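Local atomic coordinates of BluB-like flavoprotein (Clostridium difficile 630, PDB entry 3EO8), a protein that binds flavin mononucleotide as a nitroreductase-family flavoprotein of two chains and is probably an oxidoreductase. Residues E58-V63 and L103-T108; V49-R54 and A175-E180. One frame throughout, in Å; residues are numbered along the deposited sequence.

Both interactions join helices to the same face of the antiparallel sheet. Interaction 1 sets helix 54-75 against strand 102-108; interaction 2 sets helix 170-181 against the neighbouring strand 47-51. Their centres are 7 Å apart, and they touch: Ile-51 N lies 2.8 Å from Leu-103 O, consistent with a backbone hydrogen bond between the strands, while Val-63 packs on Val-176 between the helices. Interaction 1 is wholly buried and made of methyl groups alone. Interaction 2 repeats that chemistry around Leu-177, then adds a polar pair, Arg-53 with Glu-180, at the partly exposed margin, where the second subunit also takes part.

Interaction 1. Residues E58-V63 and L103-T108; sequences EKIADV and LVLVFT
No flat group mediates the meeting of Ile-60 with Leu-103 and Leu-105; the contact is branched aliphatic carbon on both sides. Just outside it, Tyr-97 of a loop touches the side chains of Ile-60 and Leu-103. Farther along the strand the ring of Phe-107 has no part in this contact and instead meets that of Phe-183, their planes about 50° apart.

Across the contact Ile-60 and Leu-103 approach tip to tip, Ile-60 CD1 standing 4.0 Å from Leu-103 CD2. The same Ile-60 CD1 lies 4.4 Å from Leu-105 CD1, so one methyl is shared, the leucines reaching it from directions about 80° apart. The torsions explain the reach: CG1 of Ile-60 lies opposite its own carbonyl carbon, and chi2 of 165° carries CD1 out toward the strand. The backbones stay well separated, with 10.1 Å between Ile-60 CA and Leu-103 CA. The leucines bring different branches: CD2 from Leu-103, whose CG is turned opposite the backbone N, and CD1 from Leu-105.

Leu-103 and Leu-105, two residues apart, face the helix together, while Val-106 packs on helix 137-155 behind the sheet. Helix 54-75 thus covers the opposite face of the strand. With 97 Å² buried, no hydrogen bond across and every touching residue enclosed, cohesion here is dispersive and hydrophobic. The side chain of Leu-103 lies about 10 Å from FMN, too far to touch it directly; the carbon-only contact is core packing.

Interaction 2. Residues V49-R54 and A175-E180; sequences VVIKRR and AVLEAE
Leu-177 CD1 rests against two methyls of strand 47-51, 4.2 Å from Val-49 CG1 and 4.2 Å from Ile-51 CD1. Leu-177 leaves the helix alongside the strand rather than facing it; chi1 of 180° and chi2 of 63° swing CD1 across.

Beyond this apolar patch, Arg-53 NH1 donates to the main-chain Glu-180 O at 3.3 Å, with a fairly straight N-H···O angle of 158°. The donor stands well above the carbonyl plane, and the oxygen lies near the guanidinium edge. The Glu-180 carboxylate is not in contact: its OE1 is 4.9 Å from Arg-53 NH1.

Farther out, in this conformer Arg-53 NH2 also hydrogen-bonds to Lys-219 O of the second subunit, whose Ile-218 packs on Val-49, Ile-51 and Arg-53. A second conformer of Arg-53 is deposited, so both bonds may be only partly populated. Val-49 and Val-50 pair in parallel with that chain's C-terminal strand, extending the sheet across the dimer, as in other nitroreductase-family proteins. The carbonyl and nearby carboxylate would favour the guanidinium's positive charge. Arg-53, in the loop after strand 47-51, thereby bridges the C-terminal end of helix 170-181 and the second subunit.

Interaction 1. Residues E58-V63 and L103-T108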
loop_
_atom_site.group_PDB
_atom_site.type_symbol
_atom_site.label_atom_id
_atom_site.label_comp_id
_atom_site.label_asym_id
_atom_site.label_seq_id
_atom_site.Cartn_x
_atom_site.Cartn_y
_atom_site.Cartn_z
ATOM N N GLU A 58 -16.341 21.253 -4.126
ATOM C CA GLU A 58 -16.890 21.960 -2.972
ATOM C C GLU A 58 -17.978 21.128 -2.322
ATOM O O GLU A 58 -18.142 21.137 -1.095
ATOM C CB GLU A 58 -17.484 23.306 -3.385
ATOM C CG GLU A 58 -16.449 24.273 -3.953
ATOM C CD GLU A 58 -15.577 24.919 -2.893
ATOM O OE1 GLU A 58 -15.877 24.740 -1.681
ATOM O OE2 GLU A 58 -14.597 25.614 -3.277
ATOM N N LYS A 59 -18.773 20.439 -3.146
ATOM C CA LYS A 59 -19.801 19.562 -2.619
ATOM C C LYS A 59 -19.217 18.442 -1.765
ATOM O O LYS A 59 -19.788 18.063 -0.755
ATOM C CB LYS A 59 -20.680 19.006 -3.758
ATOM C CG LYS A 59 -21.684 20.037 -4.263
ATOM C CD LYS A 59 -22.415 19.593 -5.512
ATOM C CE LYS A 59 -23.436 20.651 -5.987
ATOM N NZ LYS A 59 -22.767 21.733 -6.774
ATOM N N ILE A 60 -18.074 17.924 -2.175
ATOM C CA ILE A 60 -17.393 16.832 -1.456
ATOM C C ILE A 60 -16.912 17.399 -0.108
ATOM O O ILE A 60 -17.056 16.788 0.933
ATOM C CB ILE A 60 -16.277 16.237 -2.331
ATOM C CG1 ILE A 60 -16.895 15.410 -3.478
ATOM C CG2 ILE A 60 -15.317 15.359 -1.524
ATOM C CD1 ILE A 60 -15.909 15.086 -4.591
ATOM N N ALA A 61 -16.381 18.603 -0.148
ATOM C CA ALA A 61 -15.893 19.271 1.072
ATOM C C ALA A 61 -17.024 19.447 2.066
ATOM O O ALA A 61 -16.892 19.124 3.260
ATOM C CB ALA A 61 -15.233 20.606 0.691
ATOM N N ASP A 62 -18.176 19.871 1.576
ATOM C CA ASP A 62 -19.318 20.095 2.455
ATOM C C ASP A 62 -19.783 18.817 3.147
ATOM O O ASP A 62 -20.199 18.889 4.305
ATOM C CB ASP A 62 -20.470 20.737 1.689
ATOM C CG ASP A 62 -20.188 22.179 1.277
ATOM O OD1 ASP A 62 -19.305 22.845 1.862
ATOM O OD2 ASP A 62 -20.915 22.664 0.401
ATOM N N VAL A 63 -19.753 17.650 2.477
ATOM C CA VAL A 63 -20.179 16.411 3.168
ATOM C C VAL A 63 -19.117 15.941 4.171
ATOM O O VAL A 63 -19.444 15.347 5.207
ATOM C CB VAL A 63 -20.585 15.213 2.221
ATOM C CG1 VAL A 63 -21.803 15.572 1.367
ATOM C CG2 VAL A 63 -19.399 14.693 1.417
ATOM N N LEU A 103 -8.746 17.108 -8.133
ATOM C CA LEU A 103 -9.002 16.131 -7.081
ATOM C C LEU A 103 -9.154 14.775 -7.763
ATOM O O LEU A 103 -9.970 14.631 -8.657
ATOM C CB LEU A 103 -10.288 16.427 -6.318
ATOM C CG LEU A 103 -10.650 15.457 -5.214
ATOM C CD1 LEU A 103 -9.515 15.425 -4.174
ATOM C CD2 LEU A 103 -12.011 15.813 -4.593
ATOM N N VAL A 104 -8.388 13.780 -7.316
ATOM C CA VAL A 104 -8.544 12.433 -7.834
ATOM C C VAL A 104 -9.104 11.561 -6.718
ATOM O O VAL A 104 -8.564 11.527 -5.625
ATOM C CB VAL A 104 -7.230 11.857 -8.327
ATOM C CG1 VAL A 104 -7.481 10.502 -8.978
ATOM C CG2 VAL A 104 -6.524 12.851 -9.303
ATOM N N LEU A 105 -10.205 10.876 -6.966
ATOM C CA LEU A 105 -10.731 9.945 -6.009
ATOM C C LEU A 105 -10.261 8.595 -6.451
ATOM O O LEU A 105 -10.516 8.187 -7.606
ATOM C CB LEU A 105 -12.256 9.971 -5.976
ATOM C CG LEU A 105 -12.901 11.327 -5.716
ATOM C CD1 LEU A 105 -14.401 11.146 -5.754
ATOM C CD2 LEU A 105 -12.449 11.918 -4.431
ATOM N N VAL A 106 -9.558 7.912 -5.561
ATOM C CA VAL A 106 -9.023 6.612 -5.880
ATOM C C VAL A 106 -9.921 5.591 -5.229
ATOM O O VAL A 106 -9.930 5.440 -3.986
ATOM C CB VAL A 106 -7.576 6.431 -5.420
ATOM C CG1 VAL A 106 -7.060 5.204 -6.054
ATOM C CG2 VAL A 106 -6.708 7.645 -5.865
ATOM N N PHE A 107 -10.704 4.921 -6.074
ATOM C CA PHE A 107 -11.586 3.838 -5.635
ATOM C C PHE A 107 -10.817 2.525 -5.636
ATOM O O PHE A 107 -9.860 2.352 -6.373
ATOM C CB PHE A 107 -12.822 3.710 -6.537
ATOM C CG PHE A 107 -13.912 4.696 -6.210
ATOM C CD1 PHE A 107 -13.780 6.037 -6.548
ATOM C CD2 PHE A 107 -15.048 4.294 -5.535
ATOM C CE1 PHE A 107 -14.791 6.955 -6.249
ATOM C CE2 PHE A 107 -16.043 5.191 -5.200
ATOM C CZ PHE A 107 -15.929 6.534 -5.562
ATOM N N THR A 108 -11.255 1.600 -4.800
ATOM C CA THR A 108 -10.584 0.325 -4.642
ATOM C C THR A 108 -11.663 -0.707 -4.260
ATOM O O THR A 108 -12.838 -0.371 -4.133
ATOM C CB THR A 108 -9.442 0.424 -3.596
ATOM O OG1 THR A 108 -8.653 -0.774 -3.611
ATOM C CG2 THR A 108 -9.996 0.683 -2.171
#

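Interaction 2. Residues V49-R54 and A175-E180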
loop_
_atom_site.group_PDB
_atom_site.type_symbol
_atom_site.label_atom_id
_atom_site.label_comp_id
_atom_site.label_asym_id
_atom_site.label_seq_id
_atom_site.Cartn_x
_atom_site.Cartn_y
_atom_site.Cartn_z
ATOM N N VAL A 49 -10.876 8.334 -10.399
ATOM C CA VAL A 49 -11.882 9.286 -10.842
ATOM C C VAL A 49 -11.299 10.675 -10.792
ATOM O O VAL A 49 -10.981 11.178 -9.731
ATOM C CB VAL A 49 -13.156 9.207 -9.972
ATOM C CG1 VAL A 49 -14.220 10.202 -10.455
ATOM C CG2 VAL A 49 -13.699 7.793 -9.988
ATOM N N VAL A 50 -11.121 11.290 -11.959
ATOM C CA VAL A 50 -10.429 12.561 -12.041
ATOM C C VAL A 50 -11.400 13.741 -12.111
ATOM O O VAL A 50 -12.223 13.831 -13.032
ATOM C CB VAL A 50 -9.559 12.579 -13.297
ATOM C CG1 VAL A 50 -8.823 13.912 -13.388
ATOM C CG2 VAL A 50 -8.557 11.432 -13.250
ATOM N N ILE A 51 -11.311 14.649 -11.141
ATOM C CA ILE A 51 -12.242 15.753 -11.048
ATOM C C ILE A 51 -11.537 17.079 -11.134
ATOM O O ILE A 51 -10.599 17.331 -10.393
ATOM C CB ILE A 51 -13.019 15.706 -9.709
ATOM C CG1 ILE A 51 -13.821 14.432 -9.614
ATOM C CG2 ILE A 51 -13.977 16.900 -9.579
ATOM C CD1 ILE A 51 -14.242 14.093 -8.191
ATOM N N LYS A 52 -12.015 17.929 -12.051
ATOM C CA LYS A 52 -11.622 19.325 -12.124
ATOM C C LYS A 52 -12.807 20.266 -11.873
ATOM O O LYS A 52 -12.615 21.485 -11.741
ATOM C CB LYS A 52 -10.985 19.625 -13.492
ATOM C CG LYS A 52 -9.585 19.042 -13.683
ATOM C CD LYS A 52 -9.093 19.254 -15.117
ATOM C CE LYS A 52 -7.764 18.593 -15.396
ATOM N NZ LYS A 52 -7.332 18.955 -16.777
ATOM N N ARG A 53 -14.009 19.707 -11.774
ATOM C CA ARG A 53 -15.211 20.533 -11.637
ATOM C C ARG A 53 -15.264 21.126 -10.231
ATOM O O ARG A 53 -15.388 20.416 -9.250
ATOM C CB ARG A 53 -16.471 19.706 -11.939
ATOM C CG ARG A 53 -17.696 20.548 -12.238
ATOM C CD ARG A 53 -18.992 19.754 -12.097
ATOM N NE ARG A 53 -19.126 18.702 -13.098
ATOM C CZ ARG A 53 -19.852 17.594 -12.956
ATOM N NH1 ARG A 53 -20.499 17.332 -11.824
ATOM N NH2 ARG A 53 -19.908 16.723 -13.944
ATOM N N ARG A 54 -15.160 22.456 -10.139
ATOM C CA ARG A 54 -15.034 23.120 -8.823
ATOM C C ARG A 54 -16.219 22.836 -7.935
ATOM O O ARG A 54 -16.047 22.579 -6.742
ATOM C CB ARG A 54 -14.898 24.640 -8.900
ATOM C CG ARG A 54 -13.672 25.181 -9.577
ATOM C CD ARG A 54 -12.369 24.702 -8.939
ATOM N NE ARG A 54 -12.328 24.698 -7.483
ATOM C CZ ARG A 54 -11.241 24.348 -6.786
ATOM N NH1 ARG A 54 -10.112 24.015 -7.420
ATOM N NH2 ARG A 54 -11.284 24.320 -5.447
ATOM N N ALA A 175 -21.774 9.049 -2.348
ATOM C CA ALA A 175 -23.146 9.458 -2.655
ATOM C C ALA A 175 -23.203 10.768 -3.438
ATOM O O ALA A 175 -23.975 10.896 -4.383
ATOM C CB ALA A 175 -23.937 9.589 -1.368
ATOM N N VAL A 176 -22.410 11.756 -3.032
ATOM C CA VAL A 176 -22.306 13.012 -3.790
ATOM C C VAL A 176 -21.803 12.770 -5.204
ATOM O O VAL A 176 -22.376 13.285 -6.166
ATOM C CB VAL A 176 -21.355 14.025 -3.109
ATOM C CG1 VAL A 176 -21.087 15.230 -4.030
ATOM C CG2 VAL A 176 -21.939 14.440 -1.765
ATOM N N LEU A 177 -20.725 12.005 -5.341
ATOM C CA LEU A 177 -20.164 11.742 -6.663
ATOM C C LEU A 177 -21.208 11.115 -7.564
ATOM O O LEU A 177 -21.363 11.514 -8.724
ATOM C CB LEU A 177 -18.965 10.795 -6.547
ATOM C CG LEU A 177 -18.282 10.421 -7.845
ATOM C CD1 LEU A 177 -17.679 11.676 -8.517
ATOM C CD2 LEU A 177 -17.212 9.362 -7.576
ATOM N N GLU A 178 -21.902 10.120 -7.025
ATOM C CA GLU A 178 -22.939 9.391 -7.782
ATOM C C GLU A 178 -24.084 10.327 -8.194
ATOM O O GLU A 178 -24.491 10.348 -9.351
ATOM C CB GLU A 178 -23.485 8.252 -6.937
ATOM C CG GLU A 178 -24.475 7.345 -7.619
ATOM C CD GLU A 178 -24.833 6.161 -6.735
ATOM O OE1 GLU A 178 -23.919 5.339 -6.395
ATOM O OE2 GLU A 178 -26.010 6.065 -6.352
ATOM N N ALA A 179 -24.553 11.126 -7.241
ATOM C CA ALA A 179 -25.678 12.022 -7.479
ATOM C C ALA A 179 -25.369 13.096 -8.537
ATOM O O ALA A 179 -26.272 13.514 -9.280
ATOM C CB ALA A 179 -26.128 12.657 -6.186
ATOM N N GLU A 180 -24.111 13.529 -8.593
ATOM C CA GLU A 180 -23.691 14.657 -9.420
ATOM C C GLU A 180 -23.081 14.288 -10.783
ATOM O O GLU A 180 -22.932 15.163 -11.642
ATOM C CB GLU A 180 -22.652 15.499 -8.664
ATOM C CG GLU A 180 -23.142 16.146 -7.405
ATOM C CD GLU A 180 -24.213 17.202 -7.636
ATOM O OE1 GLU A 180 -24.176 17.930 -8.645
ATOM O OE2 GLU A 180 -25.095 17.299 -6.769
#